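Local coordinates for choloylglycine hydrolase (Clostridium perfringens, PDB 2BJF) that hydrolyses the amide bond of glycine- and taurine-conjugated bile salts as an N-terminal nucleophile thiol hydrolase, releasing free bile acids, and works as a homotetramer, at the interface of chains A and B and the interface of chains A and C. Residues are numbered along the deposited sequence; one frame, centred on the assembly and turned at random. Chains: chain A/B/C, Choloylglycine hydrolase.

Contact 1: the interface of chains A and B. Residues chain A 190-192, 194, 234, 241; chain B 193, 197, 199-200, 207.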
ATOM      1  N   VAL A 190       5.654  12.329   1.402  1.00  9.95           N
ATOM      2  CA  VAL A 190       6.465  13.345   0.716  1.00  9.77           C
ATOM      3  C   VAL A 190       6.971  12.871  -0.655  1.00  9.70           C
ATOM      4  O   VAL A 190       7.339  13.688  -1.502  1.00  9.64           O
ATOM      5  CB  VAL A 190       7.665  13.839   1.581  1.00  9.75           C
ATOM      6  CG1 VAL A 190       7.177  14.605   2.804  1.00  9.92           C
ATOM      7  CG2 VAL A 190       8.570  12.683   1.994  1.00  9.55           C
ATOM      8  N   GLY A 191       6.971  11.554  -0.863  1.00  9.59           N
ATOM      9  CA  GLY A 191       7.438  10.958  -2.112  1.00  9.87           C
ATOM     10  C   GLY A 191       6.412  10.896  -3.232  1.00 10.00           C
ATOM     11  O   GLY A 191       6.720  10.420  -4.327  1.00 10.02           O
ATOM     12  N   LEU A 192       5.195  11.370  -2.967  1.00 10.11           N
ATOM     13  CA  LEU A 192       4.135  11.397  -3.983  1.00 10.30           C
ATOM     14  C   LEU A 192       4.412  12.435  -5.069  1.00 10.41           C
ATOM     15  O   LEU A 192       4.987  13.490  -4.796  1.00 10.39           O
ATOM     16  CB  LEU A 192       2.766  11.666  -3.346  1.00 10.29           C
ATOM     17  CG  LEU A 192       2.135  10.621  -2.419  1.00 10.53           C
ATOM     18  CD1 LEU A 192       0.843  11.176  -1.835  1.00 11.31           C
ATOM     19  CD2 LEU A 192       1.879   9.294  -3.133  1.00 11.26           C
ATOM     20  N   TYR A 194       2.499  14.271  -8.679  1.00 11.37           N
ATOM     21  CA  TYR A 194       1.327  14.433  -9.540  1.00 11.76           C
ATOM     22  C   TYR A 194       1.701  14.241 -11.004  1.00 12.01           C
ATOM     23  O   TYR A 194       0.866  13.850 -11.824  1.00 12.22           O
ATOM     24  CB  TYR A 194       0.677  15.807  -9.339  1.00 11.79           C
ATOM     25  CG  TYR A 194       0.447  16.180  -7.892  1.00 11.71           C
ATOM     26  CD1 TYR A 194      -0.215  15.309  -7.023  1.00 11.79           C
ATOM     27  CD2 TYR A 194       0.889  17.403  -7.392  1.00 11.89           C
ATOM     28  CE1 TYR A 194      -0.426  15.646  -5.692  1.00 11.72           C
ATOM     29  CE2 TYR A 194       0.683  17.752  -6.059  1.00 11.93           C
ATOM     30  CZ  TYR A 194       0.023  16.868  -5.218  1.00 11.79           C
ATOM     31  OH  TYR A 194      -0.191  17.201  -3.903  1.00 11.98           O
ATOM     32  N   PHE A 234      -3.952  15.742  -0.635  1.00 10.28           N
ATOM     33  CA  PHE A 234      -3.130  15.795  -1.841  1.00 10.36           C
ATOM     34  C   PHE A 234      -3.909  16.155  -3.110  1.00 10.51           C
ATOM     35  O   PHE A 234      -3.381  16.853  -3.973  1.00 10.40           O
ATOM     36  CB  PHE A 234      -2.323  14.503  -2.013  1.00 10.39           C
ATOM     37  CG  PHE A 234      -1.133  14.416  -1.098  1.00 10.46           C
ATOM     38  CD1 PHE A 234       0.078  15.009  -1.450  1.00 10.87           C
ATOM     39  CD2 PHE A 234      -1.226  13.760   0.126  1.00 10.69           C
ATOM     40  CE1 PHE A 234       1.187  14.941  -0.598  1.00 11.33           C
ATOM     41  CE2 PHE A 234      -0.126  13.684   0.986  1.00 11.01           C
ATOM     42  CZ  PHE A 234       1.083  14.278   0.622  1.00 11.35           C
ATOM     43  N   LYS A 241      -2.069  23.878  -6.926  1.00 13.37           N
ATOM     44  CA  LYS A 241      -0.768  24.016  -7.579  1.00 13.79           C
ATOM     45  C   LYS A 241      -0.867  24.156  -9.095  1.00 14.03           C
ATOM     46  O   LYS A 241      -0.246  25.045  -9.683  1.00 14.09           O
ATOM     47  CB  LYS A 241       0.129  22.827  -7.238  1.00 13.87           C
ATOM     48  CG  LYS A 241       0.826  22.944  -5.908  1.00 14.62           C
ATOM     49  CD  LYS A 241       1.586  21.677  -5.601  1.00 15.38           C
ATOM     50  CE  LYS A 241       2.460  21.855  -4.385  1.00 15.53           C
ATOM     51  NZ  LYS A 241       2.927  20.545  -3.878  1.00 15.33           N
TER
ATOM     52  N   ARG B 193      11.799   5.489  -5.773  1.00 10.56           N
ATOM     53  CA  ARG B 193      13.074   6.208  -5.744  1.00 10.78           C
ATOM     54  C   ARG B 193      13.942   5.740  -4.579  1.00 11.13           C
ATOM     55  O   ARG B 193      13.462   5.613  -3.451  1.00 11.14           O
ATOM     56  CB  ARG B 193      12.846   7.721  -5.648  1.00 10.82           C
ATOM     57  CG  ARG B 193      12.359   8.367  -6.941  1.00 10.67           C
ATOM     58  CD  ARG B 193      12.112   9.859  -6.768  1.00 10.58           C
ATOM     59  NE  ARG B 193      10.872  10.139  -6.043  1.00 10.08           N
ATOM     60  CZ  ARG B 193      10.393  11.358  -5.809  1.00 10.31           C
ATOM     61  NH1 ARG B 193      11.044  12.434  -6.237  1.00 10.36           N
ATOM     62  NH2 ARG B 193       9.255  11.505  -5.143  1.00 10.49           N
ATOM     63  N   VAL B 197      13.680  11.614  -0.310  1.00 12.02           N
ATOM     64  CA  VAL B 197      12.871  12.795  -0.597  1.00 12.15           C
ATOM     65  C   VAL B 197      12.697  13.545   0.730  1.00 12.35           C
ATOM     66  O   VAL B 197      11.896  13.136   1.574  1.00 12.24           O
ATOM     67  CB  VAL B 197      11.499  12.432  -1.225  1.00 12.07           C
ATOM     68  CG1 VAL B 197      10.725  13.693  -1.599  1.00 12.03           C
ATOM     69  CG2 VAL B 197      11.687  11.551  -2.453  1.00 12.05           C
ATOM     70  N   GLU B 199      11.651  16.699   1.566  1.00 13.76           N
ATOM     71  CA  GLU B 199      10.535  17.615   1.797  1.00 14.44           C
ATOM     72  C   GLU B 199       9.496  17.624   0.681  1.00 14.28           C
ATOM     73  O   GLU B 199       9.751  17.159  -0.432  1.00 14.25           O
ATOM     74  CB  GLU B 199      11.042  19.042   2.061  1.00 14.45           C
ATOM     75  CG  GLU B 199      11.848  19.664   0.922  1.00 15.48           C
ATOM     76  CD  GLU B 199      12.270  21.099   1.203  1.00 15.72           C
ATOM     77  OE1 GLU B 199      12.224  21.528   2.377  1.00 17.87           O
ATOM     78  OE2 GLU B 199      12.651  21.801   0.243  1.00 18.13           O
ATOM     79  N   PHE B 200       8.321  18.157   1.010  1.00 14.34           N
ATOM     80  CA  PHE B 200       7.224  18.352   0.070  1.00 14.44           C
ATOM     81  C   PHE B 200       6.473  19.601   0.529  1.00 14.67           C
ATOM     82  O   PHE B 200       6.053  19.688   1.683  1.00 14.71           O
ATOM     83  CB  PHE B 200       6.292  17.134   0.079  1.00 14.21           C
ATOM     84  CG  PHE B 200       5.225  17.161  -0.988  1.00 14.14           C
ATOM     85  CD1 PHE B 200       5.376  16.419  -2.157  1.00 13.84           C
ATOM     86  CD2 PHE B 200       4.061  17.907  -0.815  1.00 13.73           C
ATOM     87  CE1 PHE B 200       4.389  16.433  -3.144  1.00 13.91           C
ATOM     88  CE2 PHE B 200       3.071  17.929  -1.794  1.00 13.54           C
ATOM     89  CZ  PHE B 200       3.236  17.191  -2.961  1.00 13.46           C
ATOM     90  N   LEU B 207       5.857  19.915   4.522  1.00 16.18           N
ATOM     91  CA  LEU B 207       6.011  18.514   4.902  1.00 15.74           C
ATOM     92  C   LEU B 207       7.487  18.144   4.906  1.00 15.65           C
ATOM     93  O   LEU B 207       8.215  18.455   3.962  1.00 15.56           O
ATOM     94  CB  LEU B 207       5.231  17.587   3.960  1.00 15.63           C
ATOM     95  CG  LEU B 207       3.736  17.835   3.734  1.00 15.30           C
ATOM     96  CD1 LEU B 207       3.162  16.775   2.802  1.00 14.92           C
ATOM     97  CD2 LEU B 207       2.964  17.869   5.046  1.00 15.19           C
TER
HETATM   98  O   HOH W   1       7.639  13.842  -4.240  1.00 11.29           O
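B:Phe200 of strand 199-202 is surrounded on the chain A side by A:Val190, A:Leu192, A:Tyr194, A:Phe234 and A:Lys241, a worked example of one aromatic plug serving a subunit boundary. CG anti to the backbone N (chi1 -172°) carries the ring in among these residues. At the root, CB lies 3.8 Å from A:Val190 CG1, the two side chains sliding past each other in opposite directions. One rim then follows backbone carbonyls: CD1 sits near A:Val190 O, and CE1 is 3.4 Å from A:Leu192 O. On the other rim, B:Phe200 CE2 is 3.7 Å from A:Phe234 CE1. A:Phe234 turns this CE1 edge onto one face of the B:Phe200 ring, toward its rim, with the planes 70° apart, and A:Leu192 CD1 backs the A:Phe234 ring over its centre. At the tip, CZ is 3.6 Å from A:Tyr194 OH, and A:Tyr194 CZ lies at the ring's edge, in its plane. The extended A:Lys241 brings its side-chain nitrogen NZ to 3.3 Å from B:Phe200 CE2. Beside this plug B:Arg193 NH2 donates to A:Gly191 O at 2.9 Å, nearly in the guanidinium plane but from above the carbonyl plane. The same nitrogen meets water 1, which also joins A:Val190 O and A:Leu192 O. The two-fold repeats the plug with the chains exchanged, helping to hold two subunits of the tetramer together.

Contact 2: the interface of chains A and C. Residues chain A 325-329; chain C 290, 299, 301-302.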
ATOM      1  N   ILE A 325     -33.303  14.089 -13.260  1.00 11.31           N
ATOM      2  CA  ILE A 325     -32.710  13.806 -14.565  1.00 11.48           C
ATOM      3  C   ILE A 325     -33.184  14.835 -15.589  1.00 11.40           C
ATOM      4  O   ILE A 325     -34.360  15.208 -15.608  1.00 11.32           O
ATOM      5  CB  ILE A 325     -33.065  12.370 -15.044  1.00 11.47           C
ATOM      6  CG1 ILE A 325     -32.477  11.324 -14.088  1.00 11.72           C
ATOM      7  CG2 ILE A 325     -32.577  12.124 -16.479  1.00 11.70           C
ATOM      8  CD1 ILE A 325     -33.023   9.913 -14.281  1.00 11.77           C
ATOM      9  N   ASN A 326     -32.256  15.303 -16.420  1.00 11.39           N
ATOM     10  CA  ASN A 326     -32.601  16.157 -17.548  1.00 11.53           C
ATOM     11  C   ASN A 326     -32.909  15.300 -18.772  1.00 11.69           C
ATOM     12  O   ASN A 326     -32.007  14.716 -19.377  1.00 11.40           O
ATOM     13  CB  ASN A 326     -31.475  17.152 -17.852  1.00 11.59           C
ATOM     14  CG  ASN A 326     -31.761  18.003 -19.079  1.00 11.80           C
ATOM     15  OD1 ASN A 326     -32.868  18.517 -19.252  1.00 12.82           O
ATOM     16  ND2 ASN A 326     -30.760  18.158 -19.937  1.00 12.19           N
ATOM     17  N   HIS A 327     -34.191  15.218 -19.118  1.00 11.91           N
ATOM     18  CA  HIS A 327     -34.623  14.445 -20.276  1.00 12.50           C
ATOM     19  C   HIS A 327     -34.512  15.292 -21.537  1.00 12.48           C
ATOM     20  O   HIS A 327     -35.238  16.272 -21.715  1.00 12.80           O
ATOM     21  CB  HIS A 327     -36.037  13.900 -20.066  1.00 12.65           C
ATOM     22  CG  HIS A 327     -36.146  12.963 -18.904  1.00 13.70           C
ATOM     23  ND1 HIS A 327     -35.798  11.632 -18.986  1.00 14.82           N
ATOM     24  CD2 HIS A 327     -36.544  13.169 -17.625  1.00 14.63           C
ATOM     25  CE1 HIS A 327     -35.986  11.056 -17.812  1.00 15.12           C
ATOM     26  NE2 HIS A 327     -36.439  11.967 -16.970  1.00 15.11           N
ATOM     27  N   VAL A 328     -33.579  14.895 -22.399  1.00 12.54           N
ATOM     28  CA  VAL A 328     -33.152  15.693 -23.545  1.00 12.66           C
ATOM     29  C   VAL A 328     -34.096  15.549 -24.742  1.00 12.60           C
ATOM     30  O   VAL A 328     -34.329  16.513 -25.477  1.00 12.85           O
ATOM     31  CB  VAL A 328     -31.698  15.326 -23.955  1.00 12.60           C
ATOM     32  CG1 VAL A 328     -31.208  16.200 -25.095  1.00 13.07           C
ATOM     33  CG2 VAL A 328     -30.760  15.452 -22.754  1.00 12.87           C
ATOM     34  N   ASN A 329     -34.641  14.350 -24.929  1.00 12.52           N
ATOM     35  CA  ASN A 329     -35.505  14.073 -26.073  1.00 12.46           C
ATOM     36  C   ASN A 329     -36.810  13.375 -25.690  1.00 12.63           C
ATOM     37  O   ASN A 329     -37.184  13.318 -24.518  1.00 12.90           O
ATOM     38  CB  ASN A 329     -34.741  13.272 -27.140  1.00 12.27           C
ATOM     39  CG  ASN A 329     -34.576  11.800 -26.779  1.00 11.85           C
ATOM     40  OD1 ASN A 329     -34.552  11.426 -25.606  1.00 10.93           O
ATOM     41  ND2 ASN A 329     -34.461  10.958 -27.800  1.00 10.91           N
ATOM     42  OXT ASN A 329     -37.520  12.849 -26.546  1.00 12.72           O
TER
ATOM     43  N   TYR C 290     -27.784   7.440 -20.590  1.00 10.02           N
ATOM     44  CA  TYR C 290     -27.609   8.422 -19.520  1.00 10.06           C
ATOM     45  C   TYR C 290     -26.151   8.846 -19.444  1.00 10.02           C
ATOM     46  O   TYR C 290     -25.253   8.021 -19.610  1.00 10.08           O
ATOM     47  CB  TYR C 290     -28.001   7.846 -18.159  1.00 10.11           C
ATOM     48  CG  TYR C 290     -29.430   7.373 -18.018  1.00  9.99           C
ATOM     49  CD1 TYR C 290     -30.456   8.264 -17.704  1.00 10.01           C
ATOM     50  CD2 TYR C 290     -29.748   6.023 -18.156  1.00 10.02           C
ATOM     51  CE1 TYR C 290     -31.768   7.824 -17.555  1.00 10.22           C
ATOM     52  CE2 TYR C 290     -31.050   5.572 -18.006  1.00 10.45           C
ATOM     53  CZ  TYR C 290     -32.056   6.475 -17.707  1.00 10.36           C
ATOM     54  OH  TYR C 290     -33.348   6.027 -17.562  1.00 10.93           O
ATOM     55  N   ILE C 299     -27.328  14.251 -14.447  1.00  9.75           N
ATOM     56  CA  ILE C 299     -27.495  13.186 -15.427  1.00  9.87           C
ATOM     57  C   ILE C 299     -28.484  13.610 -16.514  1.00 10.12           C
ATOM     58  O   ILE C 299     -29.594  14.059 -16.220  1.00 10.01           O
ATOM     59  CB  ILE C 299     -27.943  11.867 -14.745  1.00  9.85           C
ATOM     60  CG1 ILE C 299     -26.822  11.335 -13.838  1.00  9.74           C
ATOM     61  CG2 ILE C 299     -28.351  10.815 -15.784  1.00 10.15           C
ATOM     62  CD1 ILE C 299     -27.281  10.322 -12.805  1.00  9.95           C
ATOM     63  N   ALA C 301     -30.505  12.375 -20.129  1.00 10.45           N
ATOM     64  CA  ALA C 301     -31.032  11.153 -20.732  1.00 10.36           C
ATOM     65  C   ALA C 301     -31.458  11.359 -22.180  1.00 10.40           C
ATOM     66  O   ALA C 301     -32.181  12.304 -22.496  1.00 10.38           O
ATOM     67  CB  ALA C 301     -32.199  10.620 -19.912  1.00 10.44           C
ATOM     68  N   ILE C 302     -30.992  10.467 -23.051  1.00 10.41           N
ATOM     69  CA  ILE C 302     -31.431  10.423 -24.446  1.00 10.58           C
ATOM     70  C   ILE C 302     -31.963   9.021 -24.731  1.00 10.59           C
ATOM     71  O   ILE C 302     -31.234   8.033 -24.611  1.00 10.40           O
ATOM     72  CB  ILE C 302     -30.294  10.811 -25.428  1.00 10.69           C
ATOM     73  CG1 ILE C 302     -29.904  12.278 -25.224  1.00 11.23           C
ATOM     74  CG2 ILE C 302     -30.725  10.584 -26.881  1.00 10.83           C
ATOM     75  CD1 ILE C 302     -28.455  12.591 -25.497  1.00 12.86           C
TER
HETATM   76  O   HOH W   2     -34.998  11.910 -22.840  1.00 18.29           O
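This is a reciprocal C-terminal tail interface, in which the tail of one subunit lies as a short parallel strand against strand 300-303 of its neighbour; the two-fold gives the twin with the chains exchanged, and the pair helps to lock two subunits of the tetramer together. Backbone groups provide the register: A:Asn326 N donates to C:Ile299 O, C:Ala301 N to A:Asn326 O, and A:Val328 N to C:Ala301 O, each bond 2.9 Å long. A:His327 is thereby paired with C:Ala301. The methyl CB of C:Ala301 touches both A:Ile325 CG2, 3.8 Å away, and A:His327 ND1, while the same CG2 lies over one face of the imidazole, offset toward its rim. The other branch of A:Ile325 ends in CD1, which approaches C:Tyr290 CE1 at 4.1 Å, the side chains crossing at about a right angle. Further along, A:Val328 CB meets C:Ile302 CG1 at 3.8 Å. With CG1 anti to the backbone N (chi1 -177°), CG2 stands beside that N, 3.5 Å from C:Ala301 O. The terminal A:Asn329 lays its amide across C:Ile302, with OD1 3.5 Å from the CA. Water 2 joins that OD1 to C:Ala301 O, which thus meets both a backbone N-H and a water. In the fold, residues 326-327 form the last strand of chain A, adding a short parallel strand beside 300-303 of chain C, with C:Tyr290 in strand 288-293 nearby.

Contact 3: the interface of chains A and C. Residues chain A 223-225, 266-268, 274; chain C 194, 212-213.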
ATOM      1  N   PHE A 223     -11.362   3.403   2.873  1.00  9.76           N
ATOM      2  CA  PHE A 223     -12.283   4.439   3.333  1.00  9.79           C
ATOM      3  C   PHE A 223     -12.123   4.810   4.810  1.00  9.65           C
ATOM      4  O   PHE A 223     -12.991   5.481   5.377  1.00  9.74           O
ATOM      5  CB  PHE A 223     -13.733   4.038   3.020  1.00 10.05           C
ATOM      6  CG  PHE A 223     -13.998   3.822   1.556  1.00 10.42           C
ATOM      7  CD1 PHE A 223     -14.329   4.893   0.731  1.00 11.07           C
ATOM      8  CD2 PHE A 223     -13.912   2.547   0.999  1.00 10.83           C
ATOM      9  CE1 PHE A 223     -14.568   4.701  -0.629  1.00 11.11           C
ATOM     10  CE2 PHE A 223     -14.152   2.345  -0.361  1.00 11.25           C
ATOM     11  CZ  PHE A 223     -14.483   3.422  -1.173  1.00 11.16           C
ATOM     12  N   THR A 224     -11.017   4.395   5.431  1.00  9.41           N
ATOM     13  CA  THR A 224     -10.730   4.815   6.808  1.00  9.26           C
ATOM     14  C   THR A 224     -10.476   6.322   6.854  1.00  9.22           C
ATOM     15  O   THR A 224     -10.073   6.915   5.847  1.00  9.03           O
ATOM     16  CB  THR A 224      -9.519   4.082   7.437  1.00  9.21           C
ATOM     17  OG1 THR A 224      -8.336   4.354   6.676  1.00  9.06           O
ATOM     18  CG2 THR A 224      -9.767   2.582   7.527  1.00  9.40           C
ATOM     19  N   PRO A 225     -10.724   6.953   8.017  1.00  9.16           N
ATOM     20  CA  PRO A 225     -10.476   8.390   8.159  1.00  9.17           C
ATOM     21  C   PRO A 225      -9.052   8.818   7.787  1.00  9.15           C
ATOM     22  O   PRO A 225      -8.884   9.838   7.116  1.00  9.34           O
ATOM     23  CB  PRO A 225     -10.758   8.649   9.641  1.00  9.26           C
ATOM     24  CG  PRO A 225     -11.712   7.574  10.034  1.00  9.32           C
ATOM     25  CD  PRO A 225     -11.283   6.368   9.251  1.00  9.19           C
ATOM     26  N   THR A 266     -18.504  -0.515   2.684  1.00 11.13           N
ATOM     27  CA  THR A 266     -18.153  -0.083   4.037  1.00 11.53           C
ATOM     28  C   THR A 266     -19.260  -0.520   4.996  1.00 11.86           C
ATOM     29  O   THR A 266     -20.179   0.245   5.304  1.00 12.00           O
ATOM     30  CB  THR A 266     -17.895   1.446   4.113  1.00 11.48           C
ATOM     31  OG1 THR A 266     -16.920   1.814   3.131  1.00 11.55           O
ATOM     32  CG2 THR A 266     -17.383   1.852   5.496  1.00 11.77           C
ATOM     33  N   ARG A 267     -19.164  -1.767   5.448  1.00 12.28           N
ATOM     34  CA  ARG A 267     -20.188  -2.375   6.295  1.00 12.78           C
ATOM     35  C   ARG A 267     -19.835  -2.256   7.772  1.00 13.03           C
ATOM     36  O   ARG A 267     -18.741  -2.640   8.191  1.00 13.19           O
ATOM     37  CB  ARG A 267     -20.387  -3.850   5.922  1.00 12.85           C
ATOM     38  CG  ARG A 267     -20.760  -4.095   4.460  1.00 13.30           C
ATOM     39  CD  ARG A 267     -22.237  -3.835   4.187  1.00 14.33           C
ATOM     40  NE  ARG A 267     -23.078  -4.932   4.662  1.00 15.35           N
ATOM     41  CZ  ARG A 267     -24.405  -4.970   4.555  1.00 15.84           C
ATOM     42  NH1 ARG A 267     -25.064  -3.967   3.988  1.00 15.85           N
ATOM     43  NH2 ARG A 267     -25.075  -6.016   5.018  1.00 16.27           N
ATOM     44  N   THR A 268     -20.772  -1.725   8.555  1.00 13.31           N
ATOM     45  CA  THR A 268     -20.608  -1.610  10.004  1.00 13.64           C
ATOM     46  C   THR A 268     -20.765  -2.983  10.660  1.00 14.00           C
ATOM     47  O   THR A 268     -21.198  -3.939  10.011  1.00 13.99           O
ATOM     48  CB  THR A 268     -21.637  -0.634  10.616  1.00 13.54           C
ATOM     49  OG1 THR A 268     -22.958  -1.169  10.465  1.00 13.42           O
ATOM     50  CG2 THR A 268     -21.561   0.737   9.942  1.00 13.65           C
ATOM     51  N   ASP A 274     -22.447   1.976   5.327  1.00 12.97           N
ATOM     52  CA  ASP A 274     -22.069   3.358   5.583  1.00 12.63           C
ATOM     53  C   ASP A 274     -21.967   4.072   4.237  1.00 12.27           C
ATOM     54  O   ASP A 274     -21.280   3.597   3.328  1.00 12.14           O
ATOM     55  CB  ASP A 274     -20.728   3.401   6.324  1.00 12.76           C
ATOM     56  CG  ASP A 274     -20.527   4.678   7.126  1.00 13.12           C
ATOM     57  OD1 ASP A 274     -21.380   5.588   7.071  1.00 13.72           O
ATOM     58  OD2 ASP A 274     -19.492   4.771   7.822  1.00 13.42           O
TER
ATOM     59  N   TYR C 194     -15.226  -6.445   3.443  1.00 11.37           N
ATOM     60  CA  TYR C 194     -16.157  -5.314   3.439  1.00 11.76           C
ATOM     61  C   TYR C 194     -16.672  -5.035   4.844  1.00 12.01           C
ATOM     62  O   TYR C 194     -17.042  -3.904   5.169  1.00 12.22           O
ATOM     63  CB  TYR C 194     -17.331  -5.567   2.487  1.00 11.79           C
ATOM     64  CG  TYR C 194     -16.925  -6.047   1.113  1.00 11.71           C
ATOM     65  CD1 TYR C 194     -15.965  -5.360   0.366  1.00 11.79           C
ATOM     66  CD2 TYR C 194     -17.502  -7.188   0.557  1.00 11.89           C
ATOM     67  CE1 TYR C 194     -15.586  -5.800  -0.896  1.00 11.72           C
ATOM     68  CE2 TYR C 194     -17.131  -7.638  -0.708  1.00 11.93           C
ATOM     69  CZ  TYR C 194     -16.174  -6.936  -1.427  1.00 11.79           C
ATOM     70  OH  TYR C 194     -15.802  -7.367  -2.677  1.00 11.98           O
ATOM     71  N   GLN C 212     -14.669   3.634  10.415  1.00 13.06           N
ATOM     72  CA  GLN C 212     -15.184   2.606   9.517  1.00 12.97           C
ATOM     73  C   GLN C 212     -14.252   2.376   8.333  1.00 12.66           C
ATOM     74  O   GLN C 212     -13.633   3.318   7.830  1.00 12.80           O
ATOM     75  CB  GLN C 212     -16.584   2.976   9.014  1.00 13.09           C
ATOM     76  CG  GLN C 212     -17.683   2.921  10.073  1.00 14.09           C
ATOM     77  CD  GLN C 212     -17.854   1.542  10.704  1.00 15.17           C
ATOM     78  OE1 GLN C 212     -18.064   1.431  11.909  1.00 17.66           O
ATOM     79  NE2 GLN C 212     -17.770   0.492   9.894  1.00 16.35           N
ATOM     80  N   GLY C 213     -14.150   1.120   7.905  1.00 12.32           N
ATOM     81  CA  GLY C 213     -13.413   0.763   6.694  1.00 11.83           C
ATOM     82  C   GLY C 213     -12.117  -0.008   6.882  1.00 11.50           C
ATOM     83  O   GLY C 213     -11.335  -0.147   5.942  1.00 11.27           O
TER
HETATM   84  O   HOH W   3     -12.242   0.923   3.654  1.00  8.42           O
HETATM   85  O   HOH W   4     -14.463   6.059   8.040  1.00 11.38           O
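The loop just ahead of helix 225-243 and the loop that leads into strand 275-283 together receive C:Gln212 and C:Gly213, which precede the 3-10 helix 214-216 of the neighbouring subunit. C:Gln212 supplies the main side chain, bent at chi2 (-60°) so that its amide folds toward A:Thr268. Its CB meets A:Thr266 CG2 at 3.8 Å; that methyl is anti to the threonine backbone N. Next, CG lies 3.4 Å from the carboxylate oxygen OD2 of A:Asp274, whose plane is turned 71° from the glutamine amide. At the tip, the amide carbon CD packs against A:Thr268 CG2 at 3.9 Å, and NE2 passes 3.5 Å from A:Thr268 CA. The backbone is bridged by solvent: water 4 links C:Gln212 O to A:Phe223 O, and water 3, 2.7 Å from C:Gly213 O, also meets A:Phe223 N. A:Arg267 N donates to C:Tyr194 O at 3.0 Å. The centre of the contact lies about 10 Å from the nucleophile A:Cys2, so a neighbour's loop comes close to the active site, where it may help to steady the surrounding loops while joining subunits of the tetramer.

Contact 1 joins chain A to chain B, whereas contacts 2 and 3 both join it to chain C, about 33 Å apart between their C-alpha centres. Contact 1 lies about 27 Å from contact 3 and 42 Å from contact 2. Tyr194 serves twice, by its side chain in chain A at contact 1 and by its backbone in chain C at contact 3; helix 225-243 also takes part in both. One subunit therefore uses separate surfaces to bind two partners, in keeping with a dimer of dimers. Contact 3 is nearest A:Cys2, while contact 2, its centre about 31 Å from that residue, is remote from the active site and more plainly a matter of assembly.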